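PDB 3T8J: purine nucleosidase, (IunH-1) from Sulfolobus solfataricus, which belongs to the nucleoside hydrolase family, whose members have an open alpha/beta fold, and holds a bound sodium ion. Local coordinates for residues A[7-12]-A[161-166]; A[156-159]-A[165-168]. All coordinates share one frame; numbering follows the deposited sequence.

Contact 1 (A[7-12]-A[161-166]); sequences DCDTAE and AEFNIW. With NA (sodium ion), chain B.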
ATOM      1  N   ASP A   7      19.301  21.677  13.312  1.00 19.69           N
ATOM      2  CA  ASP A   7      18.550  20.533  13.842  1.00 19.93           C
ATOM      3  C   ASP A   7      19.375  19.271  13.624  1.00 20.53           C
ATOM      4  O   ASP A   7      19.687  18.914  12.490  1.00 20.99           O
ATOM      5  CB  ASP A   7      17.177  20.461  13.154  1.00 19.81           C
ATOM      6  CG  ASP A   7      16.239  19.426  13.788  1.00 23.24           C
ATOM      7  OD1 ASP A   7      15.752  19.604  14.936  1.00 22.70           O
ATOM      8  OD2 ASP A   7      15.981  18.378  13.130  1.00 26.77           O
ATOM      9  N   CYS A   8      19.726  18.630  14.744  1.00 20.05           N
ATOM     10  CA  CYS A   8      20.775  17.597  14.824  1.00 20.48           C
ATOM     11  C   CYS A   8      20.314  16.277  15.470  1.00 20.30           C
ATOM     12  O   CYS A   8      19.785  16.272  16.589  1.00 20.69           O
ATOM     13  CB  CYS A   8      21.936  18.117  15.686  1.00 21.46           C
ATOM     14  SG  CYS A   8      22.756  19.553  15.033  1.00 23.87           S
ATOM     15  N   ASP A   9      20.584  15.154  14.784  1.00 20.33           N
ATOM     16  CA  ASP A   9      20.618  13.808  15.391  1.00 20.59           C
ATOM     17  C   ASP A   9      22.091  13.507  15.651  1.00 21.65           C
ATOM     18  O   ASP A   9      22.733  12.753  14.944  1.00 22.42           O
ATOM     19  CB  ASP A   9      19.910  12.716  14.548  1.00 19.45           C
ATOM     20  CG  ASP A   9      20.447  12.548  13.110  1.00 20.72           C
ATOM     21  OD1 ASP A   9      20.336  11.420  12.568  1.00 20.16           O
ATOM     22  OD2 ASP A   9      20.913  13.524  12.461  1.00 22.15           O
ATOM     23  N   THR A  10      22.622  14.200  16.648  1.00 22.11           N
ATOM     24  CA  THR A  10      24.025  14.637  16.640  1.00 22.73           C
ATOM     25  C   THR A  10      25.068  13.531  16.532  1.00 23.18           C
ATOM     26  O   THR A  10      25.248  12.750  17.471  1.00 24.48           O
ATOM     27  CB  THR A  10      24.350  15.409  17.934  1.00 22.41           C
ATOM     28  OG1 THR A  10      23.224  16.216  18.355  1.00 22.95           O
ATOM     29  CG2 THR A  10      25.602  16.280  17.735  1.00 24.41           C
ATOM     30  N   ALA A  11      25.758  13.486  15.398  1.00 23.33           N
ATOM     31  CA  ALA A  11      26.924  12.632  15.183  1.00 23.48           C
ATOM     32  C   ALA A  11      28.038  13.520  14.563  1.00 24.52           C
ATOM     33  O   ALA A  11      27.942  14.770  14.567  1.00 23.77           O
ATOM     34  CB  ALA A  11      26.542  11.436  14.280  1.00 23.88           C
ATOM     35  N   GLU A  12      29.098  12.916  14.041  1.00 24.86           N
ATOM     36  CA  GLU A  12      30.272  13.671  13.595  1.00 24.97           C
ATOM     37  C   GLU A  12      29.994  14.839  12.629  1.00 25.55           C
ATOM     38  O   GLU A  12      30.464  15.952  12.848  1.00 25.34           O
ATOM     39  CB  GLU A  12      31.351  12.719  13.045  1.00 26.85           C
ATOM     40  CG  GLU A  12      31.076  12.072  11.647  1.00 27.62           C
ATOM     41  CD  GLU A  12      29.787  11.262  11.558  1.00 28.26           C
ATOM     42  OE1 GLU A  12      29.783  10.123  12.107  1.00 30.92           O
ATOM     43  OE2 GLU A  12      28.797  11.752  10.941  1.00 28.39           O
ATOM     44  N   ALA A 161      16.507   4.235  -0.257  1.00 19.14           N
ATOM     45  CA  ALA A 161      16.143   5.386   0.571  1.00 18.16           C
ATOM     46  C   ALA A 161      17.316   5.896   1.416  1.00 18.93           C
ATOM     47  O   ALA A 161      18.187   5.099   1.870  1.00 19.34           O
ATOM     48  CB  ALA A 161      14.936   5.060   1.468  1.00 19.07           C
ATOM     49  N   GLU A 162      17.303   7.190   1.661  1.00 18.15           N
ATOM     50  CA  GLU A 162      18.250   7.902   2.495  1.00 18.68           C
ATOM     51  C   GLU A 162      17.727   8.001   3.941  1.00 18.33           C
ATOM     52  O   GLU A 162      16.529   8.141   4.196  1.00 18.46           O
ATOM     53  CB  GLU A 162      18.525   9.283   1.893  1.00 19.29           C
ATOM     54  CG  GLU A 162      19.486  10.146   2.651  1.00 19.77           C
ATOM     55  CD  GLU A 162      18.846  10.856   3.822  1.00 21.38           C
ATOM     56  OE1 GLU A 162      17.633  11.206   3.736  1.00 21.39           O
ATOM     57  OE2 GLU A 162      19.566  11.101   4.814  1.00 21.30           O
ATOM     58  N   PHE A 163      18.651   7.921   4.899  1.00 18.63           N
ATOM     59  CA  PHE A 163      18.332   7.811   6.311  1.00 18.09           C
ATOM     60  C   PHE A 163      17.393   8.885   6.873  1.00 17.08           C
ATOM     61  O   PHE A 163      16.404   8.550   7.520  1.00 17.95           O
ATOM     62  CB  PHE A 163      19.637   7.812   7.110  1.00 19.07           C
ATOM     63  CG  PHE A 163      19.462   7.573   8.575  1.00 18.58           C
ATOM     64  CD1 PHE A 163      19.256   6.281   9.050  1.00 20.09           C
ATOM     65  CD2 PHE A 163      19.536   8.617   9.485  1.00 20.32           C
ATOM     66  CE1 PHE A 163      19.108   6.044  10.416  1.00 19.92           C
ATOM     67  CE2 PHE A 163      19.406   8.378  10.845  1.00 21.31           C
ATOM     68  CZ  PHE A 163      19.220   7.085  11.310  1.00 19.48           C
ATOM     69  N   ASN A 164      17.704  10.161   6.664  1.00 17.25           N
ATOM     70  CA  ASN A 164      16.906  11.229   7.308  1.00 17.63           C
ATOM     71  C   ASN A 164      15.429  11.144   6.908  1.00 18.12           C
ATOM     72  O   ASN A 164      14.544  11.253   7.759  1.00 18.25           O
ATOM     73  CB  ASN A 164      17.441  12.616   6.957  1.00 18.26           C
ATOM     74  CG  ASN A 164      18.752  12.920   7.640  1.00 18.92           C
ATOM     75  OD1 ASN A 164      19.122  12.266   8.624  1.00 19.49           O
ATOM     76  ND2 ASN A 164      19.480  13.948   7.139  1.00 19.32           N
ATOM     77  N   ILE A 165      15.168  10.933   5.617  1.00 17.88           N
ATOM     78  CA  ILE A 165      13.782  10.820   5.146  1.00 17.21           C
ATOM     79  C   ILE A 165      13.149   9.509   5.618  1.00 16.98           C
ATOM     80  O   ILE A 165      11.998   9.479   6.083  1.00 17.30           O
ATOM     81  CB  ILE A 165      13.692  10.939   3.609  1.00 17.39           C
ATOM     82  CG1 ILE A 165      14.382  12.220   3.111  1.00 18.19           C
ATOM     83  CG2 ILE A 165      12.202  10.877   3.102  1.00 17.96           C
ATOM     84  CD1 ILE A 165      13.784  13.518   3.669  1.00 20.78           C
ATOM     85  N   TRP A 166      13.901   8.398   5.526  1.00 16.75           N
ATOM     86  CA  TRP A 166      13.394   7.084   5.931  1.00 16.45           C
ATOM     87  C   TRP A 166      12.992   7.024   7.441  1.00 15.87           C
ATOM     88  O   TRP A 166      12.003   6.374   7.793  1.00 15.85           O
ATOM     89  CB  TRP A 166      14.473   6.009   5.636  1.00 17.10           C
ATOM     90  CG  TRP A 166      14.084   4.630   6.050  1.00 16.65           C
ATOM     91  CD1 TRP A 166      13.422   3.675   5.306  1.00 17.43           C
ATOM     92  CD2 TRP A 166      14.346   4.019   7.322  1.00 18.38           C
ATOM     93  NE1 TRP A 166      13.229   2.529   6.044  1.00 19.96           N
ATOM     94  CE2 TRP A 166      13.782   2.722   7.291  1.00 19.36           C
ATOM     95  CE3 TRP A 166      14.979   4.456   8.500  1.00 19.00           C
ATOM     96  CZ2 TRP A 166      13.851   1.859   8.378  1.00 21.17           C
ATOM     97  CZ3 TRP A 166      15.042   3.589   9.569  1.00 20.88           C
ATOM     98  CH2 TRP A 166      14.476   2.310   9.503  1.00 20.68           C
TER
HETATM   99 NA    NA B 401      21.914  15.178  11.251  1.00 24.44          NA
HETATM  100  O   HOH W   1      21.392  11.709  10.018  1.00 17.14           O
HETATM  101  O   HOH W   2      23.638  13.696  10.637  1.00 21.68           O
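Asp9 and Asn164 mark the closest approach of the two backbones, yet their CA atoms stand 9.3 Å apart: the loop leaving strand 3-8 faces the first turn of helix 163-167, and side chains and a water span the interval, with the sodium ion on the Asp9 side. Asp9 reaches across with a carboxylate whose two oxygens do different work. OD2 binds the sodium ion at 2.3 Å. OD1 turns to the helix, lying in the plane of the Phe163 ring at its edge, 3.6 Å from CE2 of Phe163. There the positive rim of the aromatic ring suits an anionic oxygen, and the carboxylate and ring are nearly coplanar (18°). Phe163 extends this edge across with its CG anti to its own backbone N (chi1 -175°). Asn37 N also donates to Asp9 OD1. One water lies 2.8 Å from Asp9 OD1 and 2.7 Å from Asn164 OD1, the neutral amide offering OD1 toward it while also held by Met147. Behind Asn164, Glu162 caps the helix: its OE2 accepts from Asn164 N at 2.8 Å and its OE1 from Ile165 N at 3.1 Å, which fixes the turn bearing Phe163 and Asn164. Asp14, Ser122 and the carbonyl of Ile121 complete the protein ligands of the sodium, in an aspartate-rich metal site beyond the C-terminal end of a parallel strand, as in other nucleoside hydrolases.

Contact 2 (A[156-159]-A[165-168]); sequences NITP and IWVD
Ile157 lies across the indole of Trp166, a CH-pi contact that packs the loop following strand 141-147 against helix 163-167 in the alpha/beta fold of the nucleoside hydrolases. The chain turns through roughly a right angle between the two segments, with five residues between them, and the CA atoms of Ile157 and Trp166 come within 7.6 Å.

The tight part belongs to the two branches of Ile157, which share the tryptophan between them. CG1 sits over one face of the indole, 4.0 Å from the centroid of the six-membered ring and 20° off its normal, displaced toward the rim on the side of CE3. CG2 reaches closer to the root of the side chain, 3.5 Å from Trp166 CB. A beta-branched residue is well suited here, since one branch can lie on the ring while the other fills the angle where the ring joins the helix. Trp166 presents its face because CG stands anti to the backbone N (chi1 178°) and the ring is turned perpendicular to the CA-CB-CG plane (chi2 90°).

The looser part lies toward the pyrrole side. Thr158 offers a single methyl there, approaching obliquely, and no hydrogen bond joins the segments. Thr158 OG1 faces its own loop and accepts from Val160 N, so threonine serves both an apolar and a polar neighbour. Trp166 itself remains partly exposed, with Arg269 making a cation-pi contact to it. The loop is also backed by the second subunit, whose Thr281 hydrogen-bonds to the carbonyl of Ile157. At the pyrrole end, the meeting comes down to Thr158 CG2 lying 3.7 Å from Trp166 NE1.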
ATOM      1  N   ASN A 156      21.202   4.768   1.394  1.00 21.04           N
ATOM      2  CA  ASN A 156      22.144   4.274   2.420  1.00 21.17           C
ATOM      3  C   ASN A 156      21.496   3.372   3.467  1.00 21.74           C
ATOM      4  O   ASN A 156      21.974   2.255   3.711  1.00 23.28           O
ATOM      5  CB  ASN A 156      22.990   5.403   3.038  1.00 20.84           C
ATOM      6  CG  ASN A 156      22.205   6.523   3.726  1.00 21.41           C
ATOM      7  OD1 ASN A 156      20.980   6.596   3.681  1.00 20.62           O
ATOM      8  ND2 ASN A 156      22.943   7.424   4.385  1.00 23.58           N
ATOM      9  N   ILE A 157      20.383   3.803   4.052  1.00 20.35           N
ATOM     10  CA  ILE A 157      19.731   2.997   5.090  1.00 20.61           C
ATOM     11  C   ILE A 157      19.040   1.770   4.488  1.00 20.72           C
ATOM     12  O   ILE A 157      19.057   0.702   5.094  1.00 20.83           O
ATOM     13  CB  ILE A 157      18.758   3.855   5.958  1.00 19.34           C
ATOM     14  CG1 ILE A 157      18.237   3.048   7.153  1.00 20.41           C
ATOM     15  CG2 ILE A 157      17.601   4.482   5.118  1.00 19.09           C
ATOM     16  CD1 ILE A 157      19.301   2.535   8.139  1.00 22.62           C
ATOM     17  N   THR A 158      18.419   1.921   3.327  1.00 18.31           N
ATOM     18  CA  THR A 158      17.940   0.808   2.510  1.00 18.57           C
ATOM     19  C   THR A 158      18.579   0.970   1.132  1.00 18.69           C
ATOM     20  O   THR A 158      19.181   2.023   0.838  1.00 18.95           O
ATOM     21  CB  THR A 158      16.422   0.723   2.392  1.00 18.31           C
ATOM     22  OG1 THR A 158      15.986   1.695   1.401  1.00 19.79           O
ATOM     23  CG2 THR A 158      15.712   0.983   3.701  1.00 19.37           C
ATOM     24  N   PRO A 159      18.445  -0.036   0.263  1.00 20.02           N
ATOM     25  CA  PRO A 159      19.016   0.132  -1.071  1.00 20.41           C
ATOM     26  C   PRO A 159      18.531   1.385  -1.831  1.00 20.96           C
ATOM     27  O   PRO A 159      19.268   1.928  -2.643  1.00 22.72           O
ATOM     28  CB  PRO A 159      18.569  -1.122  -1.792  1.00 22.10           C
ATOM     29  CG  PRO A 159      18.492  -2.151  -0.718  1.00 22.67           C
ATOM     30  CD  PRO A 159      17.956  -1.406   0.475  1.00 20.11           C
ATOM     31  N   ILE A 165      15.168  10.933   5.617  1.00 17.88           N
ATOM     32  CA  ILE A 165      13.782  10.820   5.146  1.00 17.21           C
ATOM     33  C   ILE A 165      13.149   9.509   5.618  1.00 16.98           C
ATOM     34  O   ILE A 165      11.998   9.479   6.083  1.00 17.30           O
ATOM     35  CB  ILE A 165      13.692  10.939   3.609  1.00 17.39           C
ATOM     36  CG1 ILE A 165      14.382  12.220   3.111  1.00 18.19           C
ATOM     37  CG2 ILE A 165      12.202  10.877   3.102  1.00 17.96           C
ATOM     38  CD1 ILE A 165      13.784  13.518   3.669  1.00 20.78           C
ATOM     39  N   TRP A 166      13.901   8.398   5.526  1.00 16.75           N
ATOM     40  CA  TRP A 166      13.394   7.084   5.931  1.00 16.45           C
ATOM     41  C   TRP A 166      12.992   7.024   7.441  1.00 15.87           C
ATOM     42  O   TRP A 166      12.003   6.374   7.793  1.00 15.85           O
ATOM     43  CB  TRP A 166      14.473   6.009   5.636  1.00 17.10           C
ATOM     44  CG  TRP A 166      14.084   4.630   6.050  1.00 16.65           C
ATOM     45  CD1 TRP A 166      13.422   3.675   5.306  1.00 17.43           C
ATOM     46  CD2 TRP A 166      14.346   4.019   7.322  1.00 18.38           C
ATOM     47  NE1 TRP A 166      13.229   2.529   6.044  1.00 19.96           N
ATOM     48  CE2 TRP A 166      13.782   2.722   7.291  1.00 19.36           C
ATOM     49  CE3 TRP A 166      14.979   4.456   8.500  1.00 19.00           C
ATOM     50  CZ2 TRP A 166      13.851   1.859   8.378  1.00 21.17           C
ATOM     51  CZ3 TRP A 166      15.042   3.589   9.569  1.00 20.88           C
ATOM     52  CH2 TRP A 166      14.476   2.310   9.503  1.00 20.68           C
ATOM     53  N   VAL A 167      13.760   7.667   8.311  1.00 16.12           N
ATOM     54  CA  VAL A 167      13.492   7.602   9.777  1.00 16.74           C
ATOM     55  C   VAL A 167      12.081   8.074  10.089  1.00 16.69           C
ATOM     56  O   VAL A 167      11.336   7.445  10.846  1.00 16.95           O
ATOM     57  CB  VAL A 167      14.538   8.370  10.584  1.00 16.61           C
ATOM     58  CG1 VAL A 167      14.044   8.679  12.017  1.00 18.54           C
ATOM     59  CG2 VAL A 167      15.888   7.594  10.630  1.00 19.09           C
ATOM     60  N   ASP A 168      11.698   9.181   9.439  1.00 16.05           N
ATOM     61  CA  ASP A 168      10.374   9.771   9.649  1.00 15.33           C
ATOM     62  C   ASP A 168       9.814  10.305   8.340  1.00 15.86           C
ATOM     63  O   ASP A 168       9.871  11.503   8.080  1.00 16.50           O
ATOM     64  CB  ASP A 168      10.352  10.808  10.767  1.00 15.84           C
ATOM     65  CG  ASP A 168       8.936  11.126  11.237  1.00 16.57           C
ATOM     66  OD1 ASP A 168       7.969  10.738  10.539  1.00 16.83           O
ATOM     67  OD2 ASP A 168       8.767  11.762  12.310  1.00 17.32           O
TER

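Both contacts use helix 163-167, but different residues of it: Phe163 and Asn164 in contact 1, Trp166 in contact 2. Contact 1 is deep in the chain, about 6 Å from its centre, and joins the helix start to the metal site through a carboxylate meeting a ring edge, with a water between it and an amide. Contact 2 lies about 14 Å from the centre, bordered by another subunit, and is apolar and CH-pi in character. Neither has a direct hydrogen bond between its segments. The two meet where Asn156 OD1 probably accepts a hydrogen bond from Phe163 N at 2.9 Å, tying the 156-159 loop to the helix turn that faces the sodium site.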